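Side-chain contacts in flavoprotein 390 (Photobacterium phosphoreum, PDB 1FVP), which binds flavin mononucleotide carrying a covalently attached myristate, belongs to the bacterial luciferase family, and may share its FMN-linked alkanal monooxygenase activity: residues F94-I99 / L147-Y152; H131-E136 / Q207-S212; E143-Y148 / N172-Y177. All coordinates share one frame; numbering follows the deposited sequence.

Contact 1: residues F94-I99 / L147-Y152; sequences FKWDDI and LYIENY
The irregular segment 94-99 brings Trp96 and Asp97 up to the helical segment 147-152, the backbones staying well apart, with 9.2 Å between the CA atoms of Asp97 and Ile149. Long side chains must therefore span the gap, and Trp96 and Tyr152 do so from opposite directions. The indole presents the outer edge of its six-membered ring to one face of the phenol, its CH2 lying 3.2 Å above the centre of the Tyr152 ring. This is a T-shaped, edge-to-face pair: the centroids are 4.4 Å apart and the planes meet at 62°. Beside it, the end of Ile149 adds an aliphatic contact, CD1 lying 4.0 Å from Trp96 CH2. Its CG1 branch stands beside the backbone N and anti to the carbonyl carbon (chi1 -39°), which leads CD1 to the indole.

Segment 94-99 is the loop leaving strand 92-94 for helix 100-116, and the contact ties this beta-alpha connection to helix 138-155, which follows the neighbouring strand 126-134. A tyrosine suits the helix position because its ring serves the indole while its hydroxyl reaches a carboxylate: Tyr152 OH donates a hydrogen bond to Asp97 OD2 at 2.5 Å, the carboxylate plane turned 82° from the ring. Asp97, short and partly exposed, offers an acceptor, presumably ionised, at the edge of this otherwise apolar packing, and the bond would limit rotation of the phenol against the indole edge.

Contact 2: residues H131-E136 / Q207-S212; sequences HVNVNE and QNKKKS. With FMA (6-(3-tetradecanoic acid) flavine mononucleotide), chain D.
No hydrogen bond joins the two segments, although Lys209 of one reaches the backbone carbonyl of Val134 in the other. From helix 207-227, Lys209 stretches over to the end of strand 126-134, where its methylenes pass alongside Val134 O. The ammonium group comes within 3.4 Å, NZ to Val134 O, but at too poor an angle to bond. The chain leaves the helix with CG beside the carbonyl carbon and then bends at chi3 (54°), carrying NZ past the carbonyl to Asn135, whose CB is 3.3 Å from it. NZ comes nearest this CB, the amide of Asn135 lying farther out. A long, weak ion pair with Glu144 of helix 138-155 gives NZ an electrostatic partner, and a flexible lysine can reach both places while its methylenes do the packing.

The strand runs parallel to its neighbours 92-94, 174-175 and 195-199 in the mixed sheet of this luciferase relative, and its end doubles as a wall of the flavin-myristate pocket. Val132 and Val134, two residues apart, both meet the tail of the bound group: Val132 CG2 lies 3.5 Å from C13 of the ligand and Val134 CG2 3.5 Å from its C14. Branched valines suit a strand and offer methyls to a fatty chain. The polar Asn133 between them instead touches Ala141 and Glu144 of helix 138-155. In Asn135, OD1 makes a weak hydrogen bond to the N of Ala137, just before that helix begins. The next residue of helix 207-227, Lys210, sends its NZ away from the strand to bond Thr31 OG1.

Contact 3: residues E143-Y148 / N172-Y177; sequences EELKLY and NVTGSY. With FMA (6-(3-tetradecanoic acid) flavine mononucleotide), chain D.
Helix 138-155 belongs to the beta-alpha-beta crossover that links strand 126-134 to its parallel neighbour 174-175, and this contact, between Leu145 and Thr174, is where the helix rests on the second strand. It is made by aliphatic carbons, chiefly two methyl groups. Leu145 CD2 lies 3.3 Å from Thr174 CG2 and 4.3 Å from Asn172 CB, no hydrogen bond crossing between the segments. Leucine suits the buried helix face: with CG anti to the backbone N (chi1 177°), its branched end extends to the strand. Thr174 turns its methyl to this apolar partner, CG2 standing beside the backbone N, while OG1 takes the place between N and the carbonyl carbon.

The chain around strand 174-175, which pairs in parallel with 126-134, has a second side. Val173 points away from the helix, and its CG1 is 3.4 Å from C13 of the flavin's fatty tail. Tyr177 then reaches the tail's last atom, its CD1 3.8 Å from C15, the ring lying obliquely to it. Between them, Gly175 has a positive phi (112°), which glycine tolerates readily; its backbone bonds to Asn135 of the neighbouring strand. The amide of Asn172, just beyond helix 166-171, is held by several backbone atoms: ND2 bonds to Ile168 O and also to Trp96 O, and OD1 accepts from His131 N.

Overall arrangement
The three contacts gather around the ends of strands 92-94, 126-134 and 174-175, consecutive in one parallel part of the sheet. Helix 138-155 serves contacts 1 and 3, which overlap at Leu147 and Tyr148, their centres about 11 Å apart; contacts 2 and 3 lie about 9 Å apart, contacts 1 and 2 about 18 Å. Along the chain, contact 3 falls wholly between the two halves of contact 2, and segment 94-99 precedes both. His131 of contact 2 joins it to the others, its ring meeting Trp96 of contact 1 and the shared Tyr148. The strand ends of contacts 2 and 3 thus stand between helix 138-155 and the fatty tail they border, while contact 1 packs a beta-alpha connection farther off.

Contact 1: residues F94-I99 / L147-Y152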
# COMPACT_ATOMS: atom_id res chain seq x y z
N PHE A 94 -9.21 -8.31 -6.91
CA PHE A 94 -9.20 -9.20 -8.09
C PHE A 94 -7.98 -9.01 -8.94
O PHE A 94 -7.64 -7.86 -9.20
CB PHE A 94 -10.55 -9.12 -8.82
CG PHE A 94 -11.59 -9.89 -8.02
CD1 PHE A 94 -11.53 -11.29 -8.00
CD2 PHE A 94 -12.55 -9.24 -7.26
CE1 PHE A 94 -12.43 -12.04 -7.28
CE2 PHE A 94 -13.47 -9.98 -6.51
CZ PHE A 94 -13.41 -11.37 -6.53
N LYS A 95 -7.35 -10.12 -9.33
CA LYS A 95 -6.15 -10.00 -10.16
C LYS A 95 -6.50 -9.50 -11.57
O LYS A 95 -7.61 -9.56 -12.11
CB LYS A 95 -5.24 -11.20 -10.23
CG LYS A 95 -4.43 -11.37 -8.94
CD LYS A 95 -3.11 -12.02 -9.23
CE LYS A 95 -3.21 -13.37 -9.88
NZ LYS A 95 -2.09 -14.24 -9.38
N TRP A 96 -5.48 -8.96 -12.15
CA TRP A 96 -5.41 -8.33 -13.48
C TRP A 96 -5.25 -9.43 -14.53
O TRP A 96 -6.02 -9.33 -15.50
CB TRP A 96 -4.35 -7.31 -13.39
CG TRP A 96 -3.09 -6.92 -13.96
CD1 TRP A 96 -2.61 -5.63 -13.82
CD2 TRP A 96 -2.05 -7.59 -14.69
NE1 TRP A 96 -1.39 -5.47 -14.41
CE2 TRP A 96 -1.03 -6.67 -14.97
CE3 TRP A 96 -1.89 -8.88 -15.14
CZ2 TRP A 96 0.12 -6.98 -15.68
CZ3 TRP A 96 -0.75 -9.21 -15.84
CH2 TRP A 96 0.25 -8.28 -16.12
N ASP A 97 -4.35 -10.38 -14.32
CA ASP A 97 -4.09 -11.48 -15.23
C ASP A 97 -4.98 -12.71 -14.98
O ASP A 97 -4.54 -13.87 -15.14
CB ASP A 97 -2.64 -11.93 -15.29
CG ASP A 97 -1.90 -11.94 -13.98
OD1 ASP A 97 -2.36 -11.40 -12.97
OD2 ASP A 97 -0.79 -12.51 -13.99
N ASP A 98 -6.22 -12.45 -14.63
CA ASP A 98 -7.18 -13.53 -14.38
C ASP A 98 -8.23 -13.49 -15.47
O ASP A 98 -8.97 -12.50 -15.52
CB ASP A 98 -7.74 -13.39 -12.96
CG ASP A 98 -6.98 -14.37 -12.06
OD1 ASP A 98 -6.36 -15.30 -12.61
OD2 ASP A 98 -7.02 -14.20 -10.83
N ILE A 99 -8.25 -14.53 -16.29
CA ILE A 99 -9.30 -14.55 -17.35
C ILE A 99 -10.58 -14.26 -16.58
O ILE A 99 -10.89 -15.00 -15.62
CB ILE A 99 -9.29 -15.92 -18.07
CG1 ILE A 99 -8.18 -15.95 -19.15
CG2 ILE A 99 -10.66 -16.30 -18.70
CD1 ILE A 99 -7.71 -17.42 -19.43
N LEU A 147 2.17 -5.57 -25.32
CA LEU A 147 3.59 -5.27 -25.19
C LEU A 147 3.90 -5.01 -23.73
O LEU A 147 5.02 -5.30 -23.27
CB LEU A 147 3.99 -4.19 -26.20
CG LEU A 147 5.02 -4.70 -27.22
CD1 LEU A 147 4.31 -5.32 -28.40
CD2 LEU A 147 5.91 -3.54 -27.65
N TYR A 148 2.91 -4.49 -23.01
CA TYR A 148 3.09 -4.22 -21.57
C TYR A 148 3.15 -5.55 -20.81
O TYR A 148 3.89 -5.70 -19.82
CB TYR A 148 1.97 -3.32 -21.04
CG TYR A 148 2.33 -2.60 -19.77
CD1 TYR A 148 3.19 -1.50 -19.85
CD2 TYR A 148 1.86 -2.98 -18.52
CE1 TYR A 148 3.55 -0.79 -18.70
CE2 TYR A 148 2.21 -2.28 -17.37
CZ TYR A 148 3.06 -1.19 -17.45
OH TYR A 148 3.42 -0.49 -16.33
N ILE A 149 2.39 -6.52 -21.31
CA ILE A 149 2.26 -7.87 -20.82
C ILE A 149 3.38 -8.81 -21.32
O ILE A 149 4.10 -9.40 -20.52
CB ILE A 149 0.92 -8.57 -21.25
CG1 ILE A 149 -0.27 -7.62 -21.20
CG2 ILE A 149 0.75 -9.85 -20.38
CD1 ILE A 149 -0.79 -7.22 -19.81
N GLU A 150 3.47 -8.95 -22.63
CA GLU A 150 4.48 -9.81 -23.24
C GLU A 150 5.84 -9.66 -22.57
O GLU A 150 6.64 -10.62 -22.60
CB GLU A 150 4.66 -9.64 -24.75
CG GLU A 150 4.29 -10.84 -25.61
CD GLU A 150 4.06 -10.60 -27.06
OE1 GLU A 150 3.09 -9.99 -27.48
OE2 GLU A 150 4.97 -11.10 -27.76
N ASN A 151 6.08 -8.51 -21.98
CA ASN A 151 7.34 -8.26 -21.26
C ASN A 151 7.18 -8.86 -19.85
O ASN A 151 8.05 -9.60 -19.39
CB ASN A 151 7.69 -6.78 -21.22
CG ASN A 151 8.30 -6.35 -22.54
OD1 ASN A 151 7.75 -5.46 -23.19
ND2 ASN A 151 9.39 -7.02 -22.90
N TYR A 152 6.05 -8.48 -19.27
CA TYR A 152 5.63 -8.89 -17.93
C TYR A 152 5.72 -10.41 -17.76
O TYR A 152 6.07 -10.83 -16.64
CB TYR A 152 4.24 -8.31 -17.54
CG TYR A 152 3.50 -9.24 -16.61
CD1 TYR A 152 2.70 -10.26 -17.13
CD2 TYR A 152 3.66 -9.17 -15.23
CE1 TYR A 152 2.07 -11.18 -16.30
CE2 TYR A 152 3.03 -10.08 -14.38
CZ TYR A 152 2.23 -11.09 -14.91
OH TYR A 152 1.62 -11.98 -14.08

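Contact 2: residues H131-E136 / Q207-S212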
# COMPACT_ATOMS: atom_id res chain seq x y z
N HIS A 131 -6.10 -3.09 -16.62
CA HIS A 131 -5.08 -2.51 -17.46
C HIS A 131 -5.68 -1.73 -18.62
O HIS A 131 -5.58 -2.25 -19.75
CB HIS A 131 -4.17 -3.61 -18.11
CG HIS A 131 -2.77 -3.46 -17.63
ND1 HIS A 131 -2.02 -4.37 -16.96
CD2 HIS A 131 -2.00 -2.34 -17.74
CE1 HIS A 131 -0.84 -3.83 -16.69
NE2 HIS A 131 -0.79 -2.60 -17.13
N VAL A 132 -6.26 -0.57 -18.42
CA VAL A 132 -6.84 0.22 -19.52
C VAL A 132 -5.83 0.64 -20.58
O VAL A 132 -4.62 0.81 -20.33
CB VAL A 132 -7.53 1.46 -18.91
CG1 VAL A 132 -7.79 2.57 -19.89
CG2 VAL A 132 -8.84 1.05 -18.25
N ASN A 133 -6.36 0.85 -21.77
CA ASN A 133 -5.60 1.31 -22.95
C ASN A 133 -6.65 1.76 -23.96
O ASN A 133 -7.17 0.86 -24.61
CB ASN A 133 -4.65 0.28 -23.51
CG ASN A 133 -3.93 0.77 -24.75
OD1 ASN A 133 -4.56 1.43 -25.56
ND2 ASN A 133 -2.65 0.48 -24.91
N VAL A 134 -6.89 3.04 -24.05
CA VAL A 134 -7.91 3.60 -24.95
C VAL A 134 -7.37 4.23 -26.21
O VAL A 134 -6.64 5.24 -26.15
CB VAL A 134 -8.75 4.59 -24.11
CG1 VAL A 134 -9.38 5.74 -24.89
CG2 VAL A 134 -9.82 3.86 -23.32
N ASN A 135 -7.78 3.73 -27.36
CA ASN A 135 -7.33 4.31 -28.65
C ASN A 135 -8.48 4.13 -29.63
O ASN A 135 -8.91 2.97 -29.85
CB ASN A 135 -5.99 3.70 -28.92
CG ASN A 135 -5.55 3.61 -30.36
OD1 ASN A 135 -5.59 4.57 -31.14
ND2 ASN A 135 -5.13 2.38 -30.69
N GLU A 136 -8.97 5.23 -30.17
CA GLU A 136 -10.10 5.26 -31.11
C GLU A 136 -9.99 4.15 -32.16
O GLU A 136 -11.00 3.67 -32.70
CB GLU A 136 -10.36 6.56 -31.82
CG GLU A 136 -10.84 7.81 -31.13
CD GLU A 136 -12.18 7.91 -30.47
OE1 GLU A 136 -13.27 8.03 -31.04
OE2 GLU A 136 -12.08 7.89 -29.21
N GLN A 207 1.46 9.89 -23.85
CA GLN A 207 1.10 10.63 -22.64
C GLN A 207 -0.14 11.48 -22.86
O GLN A 207 -1.15 11.21 -22.18
CB GLN A 207 2.24 11.37 -21.99
CG GLN A 207 2.69 10.72 -20.70
CD GLN A 207 3.14 9.29 -20.86
OE1 GLN A 207 4.28 8.98 -21.19
NE2 GLN A 207 2.23 8.35 -20.65
N ASN A 208 -0.15 12.41 -23.78
CA ASN A 208 -1.31 13.27 -24.03
C ASN A 208 -2.61 12.49 -24.15
O ASN A 208 -3.64 13.08 -23.73
CB ASN A 208 -1.12 14.27 -25.17
CG ASN A 208 -0.62 15.57 -24.53
OD1 ASN A 208 -1.41 16.29 -23.89
ND2 ASN A 208 0.69 15.76 -24.69
N LYS A 209 -2.55 11.30 -24.71
CA LYS A 209 -3.79 10.51 -24.82
C LYS A 209 -4.23 10.33 -23.36
O LYS A 209 -5.24 10.92 -22.99
CB LYS A 209 -3.70 9.12 -25.39
CG LYS A 209 -4.98 8.60 -26.01
CD LYS A 209 -4.68 7.49 -27.01
CE LYS A 209 -3.87 6.35 -26.45
NZ LYS A 209 -3.53 5.33 -27.49
N LYS A 210 -3.38 9.57 -22.69
CA LYS A 210 -3.53 9.20 -21.27
C LYS A 210 -4.00 10.35 -20.39
O LYS A 210 -5.01 10.18 -19.66
CB LYS A 210 -2.30 8.51 -20.70
CG LYS A 210 -2.20 8.58 -19.18
CD LYS A 210 -1.12 7.65 -18.65
CE LYS A 210 0.22 8.34 -18.43
NZ LYS A 210 1.30 7.30 -18.39
N LYS A 211 -3.35 11.50 -20.46
CA LYS A 211 -3.81 12.64 -19.64
C LYS A 211 -5.23 12.98 -20.05
O LYS A 211 -6.02 13.38 -19.19
CB LYS A 211 -2.92 13.87 -19.72
CG LYS A 211 -3.54 15.15 -19.18
CD LYS A 211 -2.77 16.40 -19.53
CE LYS A 211 -2.62 16.61 -21.02
NZ LYS A 211 -3.87 16.99 -21.73
N SER A 212 -5.57 12.81 -21.31
CA SER A 212 -6.92 13.13 -21.80
C SER A 212 -7.97 12.11 -21.47
O SER A 212 -9.14 12.49 -21.24
CB SER A 212 -6.90 13.49 -23.28
OG SER A 212 -6.29 14.79 -23.35
N1 FMA D . -24.35 1.73 -11.58
C2 FMA D . -24.07 2.14 -10.35
O2 FMA D . -24.54 1.80 -9.33
N3 FMA D . -23.05 3.17 -10.16
C4 FMA D . -22.39 3.69 -11.21
O4 FMA D . -21.56 4.55 -11.01
C4A FMA D . -22.71 3.23 -12.53
N5 FMA D . -22.14 3.68 -13.62
C5A FMA D . -22.39 3.29 -14.87
C6 FMA D . -21.73 3.82 -15.98
C7 FMA D . -22.06 3.36 -17.22
C7M FMA D . -21.38 3.87 -18.54
C8 FMA D . -23.08 2.35 -17.41
C8M FMA D . -23.48 1.82 -18.75
C9 FMA D . -23.72 1.85 -16.30
C9A FMA D . -23.43 2.26 -15.03
N10 FMA D . -24.03 1.79 -13.87
C10 FMA D . -23.77 2.19 -12.63
C1B FMA D . -25.11 0.72 -13.98
C2B FMA D . -25.24 -0.22 -12.70
O2B FMA D . -25.19 -1.51 -13.30
C3B FMA D . -26.54 0.07 -11.99
O3' FMA D . -27.01 1.34 -12.30
C4B FMA D . -26.51 -0.08 -10.46
O4' FMA D . -26.09 -1.44 -10.08
C5B FMA D . -27.91 0.17 -9.86
O5' FMA D . -28.28 -1.13 -9.09
P FMA D . -29.61 -1.98 -9.19
O1P FMA D . -30.63 -0.96 -8.57
O2P FMA D . -29.87 -2.24 -10.59
O3P FMA D . -29.39 -3.18 -8.55
C1' FMA D . -20.68 7.33 -15.82
O1' FMA D . -20.65 7.21 -17.10
O2' FMA D . -20.82 8.46 -15.33
C2' FMA D . -21.23 6.13 -15.13
C3' FMA D . -20.68 4.82 -15.73
C4' FMA D . -19.52 4.38 -14.88
C5' FMA D . -18.11 4.75 -15.28
C6' FMA D . -17.14 3.61 -15.17
C7' FMA D . -15.71 4.07 -14.92
C8' FMA D . -14.72 3.74 -15.95
C9' FMA D . -13.91 2.45 -15.84
C11 FMA D . -13.22 2.06 -17.11
C12 FMA D . -12.61 3.05 -18.03
C13 FMA D . -11.83 2.59 -19.21
C14 FMA D . -11.19 3.64 -20.06
C15 FMA D . -12.05 4.83 -20.35

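Contact 3: residues E143-Y148 / N172-Y177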
# COMPACT_ATOMS: atom_id res chain seq x y z
N GLU A 143 -2.63 -4.03 -29.64
CA GLU A 143 -1.26 -4.44 -30.01
C GLU A 143 -0.31 -3.62 -29.15
O GLU A 143 0.89 -3.92 -29.19
CB GLU A 143 -0.87 -4.38 -31.47
CG GLU A 143 -1.21 -5.58 -32.36
CD GLU A 143 -2.66 -5.91 -32.61
OE1 GLU A 143 -3.43 -5.48 -33.45
OE2 GLU A 143 -3.09 -6.79 -31.80
N GLU A 144 -0.83 -2.67 -28.39
CA GLU A 144 -0.00 -1.84 -27.51
C GLU A 144 0.02 -2.44 -26.11
O GLU A 144 1.07 -2.41 -25.44
CB GLU A 144 -0.43 -0.38 -27.39
CG GLU A 144 0.64 0.68 -27.37
CD GLU A 144 0.37 2.11 -27.07
OE1 GLU A 144 -0.65 2.73 -27.28
OE2 GLU A 144 1.35 2.71 -26.56
N LEU A 145 -1.10 -3.00 -25.70
CA LEU A 145 -1.22 -3.62 -24.37
C LEU A 145 -0.55 -4.99 -24.39
O LEU A 145 -0.14 -5.48 -23.32
CB LEU A 145 -2.67 -3.58 -23.92
CG LEU A 145 -3.14 -4.19 -22.63
CD1 LEU A 145 -2.99 -3.24 -21.46
CD2 LEU A 145 -4.61 -4.56 -22.78
N LYS A 146 -0.42 -5.56 -25.58
CA LYS A 146 0.22 -6.87 -25.78
C LYS A 146 1.74 -6.74 -25.73
O LYS A 146 2.48 -7.69 -26.05
CB LYS A 146 -0.20 -7.60 -27.04
CG LYS A 146 0.22 -9.06 -27.10
CD LYS A 146 -0.19 -9.76 -28.39
CE LYS A 146 -1.70 -9.92 -28.51
NZ LYS A 146 -2.08 -10.79 -29.65
N LEU A 147 2.17 -5.57 -25.32
CA LEU A 147 3.59 -5.27 -25.19
C LEU A 147 3.90 -5.01 -23.73
O LEU A 147 5.02 -5.30 -23.27
CB LEU A 147 3.99 -4.19 -26.20
CG LEU A 147 5.02 -4.70 -27.22
CD1 LEU A 147 4.31 -5.32 -28.40
CD2 LEU A 147 5.91 -3.54 -27.65
N TYR A 148 2.91 -4.49 -23.01
CA TYR A 148 3.09 -4.22 -21.57
C TYR A 148 3.15 -5.55 -20.81
O TYR A 148 3.89 -5.70 -19.82
CB TYR A 148 1.97 -3.32 -21.04
CG TYR A 148 2.33 -2.60 -19.77
CD1 TYR A 148 3.19 -1.50 -19.85
CD2 TYR A 148 1.86 -2.98 -18.52
CE1 TYR A 148 3.55 -0.79 -18.70
CE2 TYR A 148 2.21 -2.28 -17.37
CZ TYR A 148 3.06 -1.19 -17.45
OH TYR A 148 3.42 -0.49 -16.33
N ASN A 172 -9.10 -7.59 -20.02
CA ASN A 172 -8.71 -6.20 -19.71
C ASN A 172 -9.53 -5.22 -20.54
O ASN A 172 -10.31 -5.65 -21.41
CB ASN A 172 -7.19 -6.06 -19.74
CG ASN A 172 -6.58 -6.59 -18.45
OD1 ASN A 172 -6.37 -5.80 -17.52
ND2 ASN A 172 -6.26 -7.87 -18.34
N VAL A 173 -9.36 -3.94 -20.27
CA VAL A 173 -10.06 -2.79 -20.86
C VAL A 173 -9.34 -2.02 -21.96
O VAL A 173 -8.35 -1.32 -21.70
CB VAL A 173 -10.40 -1.89 -19.65
CG1 VAL A 173 -11.21 -0.68 -20.04
CG2 VAL A 173 -11.12 -2.68 -18.57
N THR A 174 -9.83 -2.09 -23.19
CA THR A 174 -9.26 -1.44 -24.36
C THR A 174 -10.26 -1.10 -25.48
O THR A 174 -11.39 -1.59 -25.60
CB THR A 174 -8.11 -2.35 -24.97
OG1 THR A 174 -8.82 -3.23 -25.90
CG2 THR A 174 -7.30 -3.19 -24.00
N GLY A 175 -9.81 -0.24 -26.38
CA GLY A 175 -10.57 0.24 -27.53
C GLY A 175 -10.89 1.73 -27.37
O GLY A 175 -10.25 2.41 -26.55
N SER A 176 -11.85 2.21 -28.13
CA SER A 176 -12.29 3.61 -28.08
C SER A 176 -12.79 3.96 -26.68
O SER A 176 -12.82 3.07 -25.82
CB SER A 176 -13.46 3.83 -29.03
OG SER A 176 -14.70 3.42 -28.45
N TYR A 177 -13.24 5.18 -26.49
CA TYR A 177 -13.76 5.56 -25.15
C TYR A 177 -15.06 4.83 -24.85
O TYR A 177 -15.05 3.89 -24.04
CB TYR A 177 -13.85 7.06 -24.97
CG TYR A 177 -14.12 7.65 -23.62
CD1 TYR A 177 -13.19 7.63 -22.57
CD2 TYR A 177 -15.33 8.33 -23.38
CE1 TYR A 177 -13.46 8.22 -21.34
CE2 TYR A 177 -15.61 8.94 -22.16
CZ TYR A 177 -14.67 8.87 -21.14
OH TYR A 177 -15.00 9.47 -19.96
N1 FMA D . -24.35 1.73 -11.58
C2 FMA D . -24.07 2.14 -10.35
O2 FMA D . -24.54 1.80 -9.33
N3 FMA D . -23.05 3.17 -10.16
C4 FMA D . -22.39 3.69 -11.21
O4 FMA D . -21.56 4.55 -11.01
C4A FMA D . -22.71 3.23 -12.53
N5 FMA D . -22.14 3.68 -13.62
C5A FMA D . -22.39 3.29 -14.87
C6 FMA D . -21.73 3.82 -15.98
C7 FMA D . -22.06 3.36 -17.22
C7M FMA D . -21.38 3.87 -18.54
C8 FMA D . -23.08 2.35 -17.41
C8M FMA D . -23.48 1.82 -18.75
C9 FMA D . -23.72 1.85 -16.30
C9A FMA D . -23.43 2.26 -15.03
N10 FMA D . -24.03 1.79 -13.87
C10 FMA D . -23.77 2.19 -12.63
C1B FMA D . -25.11 0.72 -13.98
C2B FMA D . -25.24 -0.22 -12.70
O2B FMA D . -25.19 -1.51 -13.30
C3B FMA D . -26.54 0.07 -11.99
O3' FMA D . -27.01 1.34 -12.30
C4B FMA D . -26.51 -0.08 -10.46
O4' FMA D . -26.09 -1.44 -10.08
C5B FMA D . -27.91 0.17 -9.86
O5' FMA D . -28.28 -1.13 -9.09
P FMA D . -29.61 -1.98 -9.19
O1P FMA D . -30.63 -0.96 -8.57
O2P FMA D . -29.87 -2.24 -10.59
O3P FMA D . -29.39 -3.18 -8.55
C1' FMA D . -20.68 7.33 -15.82
O1' FMA D . -20.65 7.21 -17.10
O2' FMA D . -20.82 8.46 -15.33
C2' FMA D . -21.23 6.13 -15.13
C3' FMA D . -20.68 4.82 -15.73
C4' FMA D . -19.52 4.38 -14.88
C5' FMA D . -18.11 4.75 -15.28
C6' FMA D . -17.14 3.61 -15.17
C7' FMA D . -15.71 4.07 -14.92
C8' FMA D . -14.72 3.74 -15.95
C9' FMA D . -13.91 2.45 -15.84
C11 FMA D . -13.22 2.06 -17.11
C12 FMA D . -12.61 3.05 -18.03
C13 FMA D . -11.83 2.59 -19.21
C14 FMA D . -11.19 3.64 -20.06
C15 FMA D . -12.05 4.83 -20.35